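Local coordinates for protein excinuclease ABC, subunit A. (Deinococcus radiodurans, PDB 2VF7) that belongs to the ABC-type UvrA family and probably binds damaged DNA for excision repair, in a manner coupled to ATP binding and hydrolysis, at residues A[106-109]-A[110-114]; A[366-369]-A[370-373]; A[396-400]-A[401-405]. The protein carries 1 engineered substitution. One frame throughout, in Å; residues are numbered along the deposited sequence.

Contact 1. Residues A[106-109]-A[110-114]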
# COMPACT_ATOMS: atom_id res chain seq x y z
N ALA A 106 -3.02 -15.79 -4.80
CA ALA A 106 -1.65 -15.59 -5.25
C ALA A 106 -0.87 -16.89 -5.10
O ALA A 106 -1.27 -17.78 -4.32
CB ALA A 106 -0.99 -14.48 -4.47
N ARG A 107 0.22 -17.01 -5.85
CA ARG A 107 1.06 -18.20 -5.83
C ARG A 107 2.06 -18.20 -4.67
O ARG A 107 2.84 -17.27 -4.52
CB ARG A 107 1.80 -18.36 -7.16
CG ARG A 107 0.97 -19.02 -8.25
CD ARG A 107 0.82 -20.52 -7.99
NE ARG A 107 2.04 -21.27 -8.27
CZ ARG A 107 2.21 -22.07 -9.33
NH1 ARG A 107 1.23 -22.23 -10.22
NH2 ARG A 107 3.35 -22.72 -9.50
N SER A 108 1.99 -19.25 -3.86
CA SER A 108 2.93 -19.51 -2.78
C SER A 108 3.13 -21.01 -2.63
O SER A 108 2.61 -21.80 -3.42
CB SER A 108 2.41 -18.97 -1.44
OG SER A 108 3.17 -17.86 -0.96
N SER A 109 3.91 -21.38 -1.61
CA SER A 109 4.12 -22.76 -1.19
C SER A 109 3.60 -22.84 0.23
O SER A 109 3.34 -21.82 0.85
CB SER A 109 5.61 -23.07 -1.16
OG SER A 109 6.34 -22.16 -1.95
N VAL A 110 3.46 -24.06 0.75
CA VAL A 110 3.10 -24.26 2.15
C VAL A 110 4.21 -23.70 3.08
O VAL A 110 3.92 -23.04 4.09
CB VAL A 110 2.83 -25.75 2.42
CG1 VAL A 110 2.76 -26.05 3.92
CG2 VAL A 110 1.55 -26.17 1.71
N GLY A 111 5.46 -23.95 2.71
CA GLY A 111 6.61 -23.46 3.44
C GLY A 111 6.83 -21.96 3.44
O GLY A 111 7.62 -21.45 4.24
N SER A 112 6.14 -21.25 2.55
CA SER A 112 6.19 -19.79 2.54
C SER A 112 5.10 -19.18 3.41
O SER A 112 5.34 -18.19 4.10
CB SER A 112 6.03 -19.26 1.11
OG SER A 112 6.88 -19.96 0.23
N VAL A 113 3.91 -19.76 3.37
CA VAL A 113 2.78 -19.26 4.14
C VAL A 113 2.93 -19.58 5.62
O VAL A 113 2.34 -18.91 6.48
CB VAL A 113 1.42 -19.78 3.60
CG1 VAL A 113 0.24 -19.12 4.33
CG2 VAL A 113 1.30 -19.48 2.11
N THR A 114 3.74 -20.59 5.93
CA THR A 114 3.96 -20.98 7.32
C THR A 114 5.23 -20.35 7.88
O THR A 114 5.49 -20.45 9.08
CB THR A 114 3.98 -22.51 7.48
OG1 THR A 114 4.92 -23.09 6.57
CG2 THR A 114 2.60 -23.07 7.20
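A helix start is what joins S109 to S112 and V113: the loop that leaves strand 94-96 runs straight into the short helix 110-113, and S109 occupies its N-cap position. Its side chain makes no capping bond. Instead the carbonyl of S109 turns along the first turn, where V113 N reaches S109 O at 3.3 Å and S112 N lies equally far from it, two weak bonds sharing one oxygen. The S109 hydroxyl is hydrogen-bonded to that of S112, with 3.1 Å between S109 OG and S112 OG, and either could be the donor. S112 OG sits beside its own backbone N, chi1 -47°, which puts it within bonding distance. One residue earlier, S108 lies against the same turn, with S108 CB 3.8 Å from V113 CG2 and its hydroxyl near the CB of S112. V113 CG2 also packs 3.4 Å from S109 O. At the far end, T114 grips the carbonyl of V110 twice: T114 OG1 donates to V110 O at 2.7 Å, and T114 N comes to that oxygen from the other face of the carbonyl plane. V110 itself turns from the loop toward R375, an ADP-binding residue, and L388 of helix 382-393, while T377 holds S108 by backbone and hydroxyl bonds. Y72 of the second subunit packs on S108. The whole is the N-terminal turn of a helix with a serine at the N-cap position, beside one of the two nucleotide sites of an ABC ATPase.

Contact 2. Residues A[366-369]-A[370-373]; sequences LGLG and YLGL. With ADP (adenosine-5'-diphosphate), chain D.
The backbone from L368 to L371 makes a type I beta turn, with G369 and Y370 at its corners, and L368 O stands 3.6 Å from L371 N. Just ahead of it, G367 has a positive phi of 70° and is the C-prime residue of the Schellman motif that ends helix 345-365. The turn therefore follows directly on the helix end. Its main side chain is the Y370 ring. With CG set between the backbone N and the carbonyl carbon, chi1 61°, the ring folds back alongside the preceding backbone. The carbonyl oxygen of G367 meets it at the edge, near the ring plane, 3.0 Å from Y370 CE1. At the far end of the ring, the Y370 hydroxyl is hydrogen-bonded to E384. L368 and L371 run alongside each other in one direction, with L368 CD2 4.1 Å from L371 CD1, and both rest on L388 of helix 382-393. The other side of the turn serves the nucleotide: ADP O2' donates to Y370 O at 3.1 Å and ADP O3' to the same Y370 O at 3.2 Å, so one backbone carbonyl takes both ribose hydroxyls. Y370 CD2 is 3.5 Å from ADP C3'. K536 and the amides of G533, G535 and S537 also bind the ADP, as expected of a P-loop at the phosphates, while this turn takes the ribose in a composite ABC nucleotide site.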
# COMPACT_ATOMS: atom_id res chain seq x y z
N LEU A 366 -2.91 -29.66 14.12
CA LEU A 366 -4.07 -29.28 13.28
C LEU A 366 -4.32 -30.24 12.14
O LEU A 366 -5.10 -29.94 11.23
CB LEU A 366 -3.94 -27.84 12.75
CG LEU A 366 -4.76 -26.79 13.50
CD1 LEU A 366 -4.21 -25.40 13.29
CD2 LEU A 366 -6.21 -26.87 13.10
N GLY A 367 -3.64 -31.38 12.18
CA GLY A 367 -3.83 -32.48 11.23
C GLY A 367 -3.32 -32.17 9.84
O GLY A 367 -3.83 -32.72 8.85
N LEU A 368 -2.32 -31.30 9.77
CA LEU A 368 -1.83 -30.75 8.50
C LEU A 368 -0.47 -31.31 8.14
O LEU A 368 0.22 -30.74 7.28
CB LEU A 368 -1.75 -29.22 8.57
CG LEU A 368 -3.02 -28.37 8.60
CD1 LEU A 368 -2.69 -26.99 9.13
CD2 LEU A 368 -3.65 -28.29 7.22
N GLY A 369 -0.09 -32.42 8.79
CA GLY A 369 1.24 -33.01 8.66
C GLY A 369 1.43 -33.90 7.45
O GLY A 369 2.46 -34.57 7.33
N TYR A 370 0.44 -33.91 6.56
CA TYR A 370 0.48 -34.72 5.33
C TYR A 370 0.87 -33.88 4.10
O TYR A 370 1.13 -34.42 3.02
CB TYR A 370 -0.87 -35.42 5.09
CG TYR A 370 -2.02 -34.45 4.92
CD1 TYR A 370 -2.78 -34.02 6.02
CD2 TYR A 370 -2.34 -33.95 3.66
CE1 TYR A 370 -3.83 -33.11 5.85
CE2 TYR A 370 -3.37 -33.05 3.48
CZ TYR A 370 -4.12 -32.64 4.57
OH TYR A 370 -5.14 -31.75 4.37
N LEU A 371 0.89 -32.56 4.29
CA LEU A 371 1.29 -31.62 3.25
C LEU A 371 2.81 -31.49 3.16
O LEU A 371 3.51 -31.60 4.15
CB LEU A 371 0.67 -30.24 3.53
CG LEU A 371 -0.86 -30.09 3.45
CD1 LEU A 371 -1.34 -28.70 3.89
CD2 LEU A 371 -1.39 -30.42 2.06
N GLY A 372 3.31 -31.26 1.95
CA GLY A 372 4.74 -31.02 1.73
C GLY A 372 5.00 -29.54 1.60
O GLY A 372 4.16 -28.80 1.08
N LEU A 373 6.15 -29.07 2.05
CA LEU A 373 6.40 -27.62 2.03
C LEU A 373 6.65 -27.00 0.64
O LEU A 373 6.70 -25.77 0.51
CB LEU A 373 7.39 -27.16 3.12
CG LEU A 373 8.71 -27.79 3.57
CD1 LEU A 373 9.28 -26.90 4.65
CD2 LEU A 373 8.56 -29.19 4.11
PB ADP D . -8.27 -35.61 1.05
O1B ADP D . -8.08 -34.42 1.96
O2B ADP D . -8.94 -35.33 -0.27
O3B ADP D . -8.83 -36.78 1.79
PA ADP D . -6.06 -35.80 -0.83
O1A ADP D . -5.49 -34.42 -0.89
O2A ADP D . -6.95 -36.30 -1.92
O3A ADP D . -6.77 -36.05 0.60
O5' ADP D . -4.76 -36.76 -0.84
C5' ADP D . -3.97 -36.96 0.32
C4' ADP D . -2.48 -37.06 0.02
O4' ADP D . -2.19 -36.71 -1.33
C3' ADP D . -1.76 -36.05 0.89
O3' ADP D . -0.53 -36.60 1.35
C2' ADP D . -1.51 -34.88 -0.03
O2' ADP D . -0.40 -34.05 0.36
C1' ADP D . -1.33 -35.56 -1.38
N9 ADP D . -1.70 -34.64 -2.48
C8 ADP D . -2.96 -34.36 -2.89
N7 ADP D . -2.96 -33.49 -3.93
C5 ADP D . -1.67 -33.20 -4.19
C6 ADP D . -0.95 -32.33 -5.16
N6 ADP D . -1.64 -31.60 -6.07
N1 ADP D . 0.41 -32.31 -5.11
C2 ADP D . 1.11 -33.03 -4.20
N3 ADP D . 0.52 -33.83 -3.29
C4 ADP D . -0.84 -33.95 -3.23

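Contact 3. Residues A[396-400]-A[401-405]; sequences SNLFG and VVYVL
V401, L398 and G400 bury the most surface as the chain swings from the loop after helix 382-393 into strand 402-406. G400 makes the bend: its phi of 67° puts it in the left-handed region, and the turn there brings V401 back over L398. Their side chains cross at about a right angle, with L398 CD1 set against both methyls of the valine, 3.7 Å from V401 CG2 and 3.8 Å from V401 CG1. With V401 CG1 anti to the carbonyl carbon (chi1 -67°), CG2 is left between the backbone N and the carbonyl carbon, from where it covers one face of the Y403 ring, 3.8 Å above the plane and offset toward the rim. The end of that ring reaches back to the loop, where Y403 OH lies 3.8 Å from L398 CB. Beyond it sits a water that ties loop to strand: it is 3.0 Å from Y403 OH and 2.5 Å from S396 OG, and it accepts a weak bond from L398 N. The tyrosine hydroxyl has a second partner in Q393 of helix 382-393. R64 of the second subunit packs on L398, and P93 of that subunit on V401. The chemistry is thus divided: the apolar contact is made by leucine, valine and the tyrosine face, while the hydroxyl, in a buried residue, has a glutamine and a bridging water as partners, which should fix the ring's position at the entry to the strand.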
# COMPACT_ATOMS: atom_id res chain seq x y z
N SER A 396 2.55 -16.20 15.79
CA SER A 396 2.89 -14.97 15.10
C SER A 396 3.16 -13.86 16.08
O SER A 396 3.82 -12.88 15.74
CB SER A 396 1.76 -14.55 14.16
OG SER A 396 0.91 -13.61 14.79
N ASN A 397 2.63 -14.02 17.30
CA ASN A 397 2.80 -13.07 18.41
C ASN A 397 1.88 -11.84 18.34
O ASN A 397 2.01 -10.92 19.18
CB ASN A 397 4.28 -12.64 18.56
CG ASN A 397 5.00 -13.36 19.70
OD1 ASN A 397 6.04 -12.89 20.18
ND2 ASN A 397 4.46 -14.50 20.14
N LEU A 398 0.95 -11.81 17.37
CA LEU A 398 -0.08 -10.76 17.28
C LEU A 398 -1.01 -10.76 18.50
O LEU A 398 -1.44 -11.82 18.95
CB LEU A 398 -0.95 -10.90 16.03
CG LEU A 398 -0.69 -10.01 14.82
CD1 LEU A 398 -2.01 -9.71 14.10
CD2 LEU A 398 -0.02 -8.72 15.24
N PHE A 399 -1.32 -9.54 18.97
CA PHE A 399 -2.08 -9.32 20.20
C PHE A 399 -3.11 -8.23 19.95
O PHE A 399 -2.81 -7.26 19.27
CB PHE A 399 -1.14 -8.89 21.35
CG PHE A 399 -1.86 -8.60 22.64
CD1 PHE A 399 -1.87 -9.54 23.66
CD2 PHE A 399 -2.54 -7.40 22.82
CE1 PHE A 399 -2.54 -9.29 24.86
CE2 PHE A 399 -3.22 -7.14 24.01
CZ PHE A 399 -3.23 -8.10 25.03
N GLY A 400 -4.31 -8.39 20.50
CA GLY A 400 -5.37 -7.40 20.39
C GLY A 400 -5.96 -7.14 19.01
O GLY A 400 -6.28 -6.01 18.70
N VAL A 401 -6.09 -8.17 18.17
CA VAL A 401 -6.79 -8.02 16.88
C VAL A 401 -8.03 -8.93 16.92
O VAL A 401 -8.15 -9.75 17.84
CB VAL A 401 -5.90 -8.38 15.61
CG1 VAL A 401 -4.77 -7.40 15.41
CG2 VAL A 401 -5.36 -9.80 15.66
N VAL A 402 -8.96 -8.75 15.98
CA VAL A 402 -10.03 -9.71 15.70
C VAL A 402 -9.70 -10.57 14.48
O VAL A 402 -9.37 -10.04 13.42
CB VAL A 402 -11.38 -9.03 15.36
CG1 VAL A 402 -12.54 -10.03 15.59
CG2 VAL A 402 -11.60 -7.78 16.17
N TYR A 403 -9.83 -11.88 14.64
CA TYR A 403 -9.74 -12.81 13.50
C TYR A 403 -11.13 -13.12 12.97
O TYR A 403 -12.03 -13.48 13.72
CB TYR A 403 -9.04 -14.10 13.91
CG TYR A 403 -7.55 -13.90 14.12
CD1 TYR A 403 -6.99 -13.89 15.41
CD2 TYR A 403 -6.71 -13.71 13.04
CE1 TYR A 403 -5.61 -13.72 15.59
CE2 TYR A 403 -5.34 -13.51 13.21
CZ TYR A 403 -4.79 -13.53 14.48
OH TYR A 403 -3.42 -13.35 14.61
N VAL A 404 -11.29 -12.95 11.66
CA VAL A 404 -12.56 -13.21 10.98
C VAL A 404 -12.44 -14.48 10.10
O VAL A 404 -11.73 -14.50 9.10
CB VAL A 404 -13.04 -11.98 10.17
CG1 VAL A 404 -14.52 -12.09 9.91
CG2 VAL A 404 -12.73 -10.69 10.92
N LEU A 405 -13.13 -15.53 10.51
CA LEU A 405 -13.03 -16.83 9.85
C LEU A 405 -14.33 -17.24 9.13
O LEU A 405 -15.44 -16.92 9.58
CB LEU A 405 -12.57 -17.91 10.85
CG LEU A 405 -11.21 -17.81 11.57
CD1 LEU A 405 -11.38 -17.47 13.04
CD2 LEU A 405 -10.49 -19.13 11.50
O HOH W 1 -1.01 -14.04 16.33

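Along the chain the three contacts follow one another, and helix 382-393 is common to all: V110 of contact 1 and L368 and L371 of contact 2 pack on L388, while contact 3 follows its end and leans on L390 and Q393. Contacts 1 and 2 have centres 13 Å apart and touch, G111 N lying 3.1 Å from L373 O in a probable hydrogen bond. Contact 3 stands off, its centre 20 Å from contact 1 and 22 Å from contact 2. It leads into strand 402-406, the sheet neighbour of strand 94-96, which precedes contact 1. Ribose-binding turn, short helix and strand thus each pack on helix 382-393, and contacts 1 and 3 both meet the second subunit.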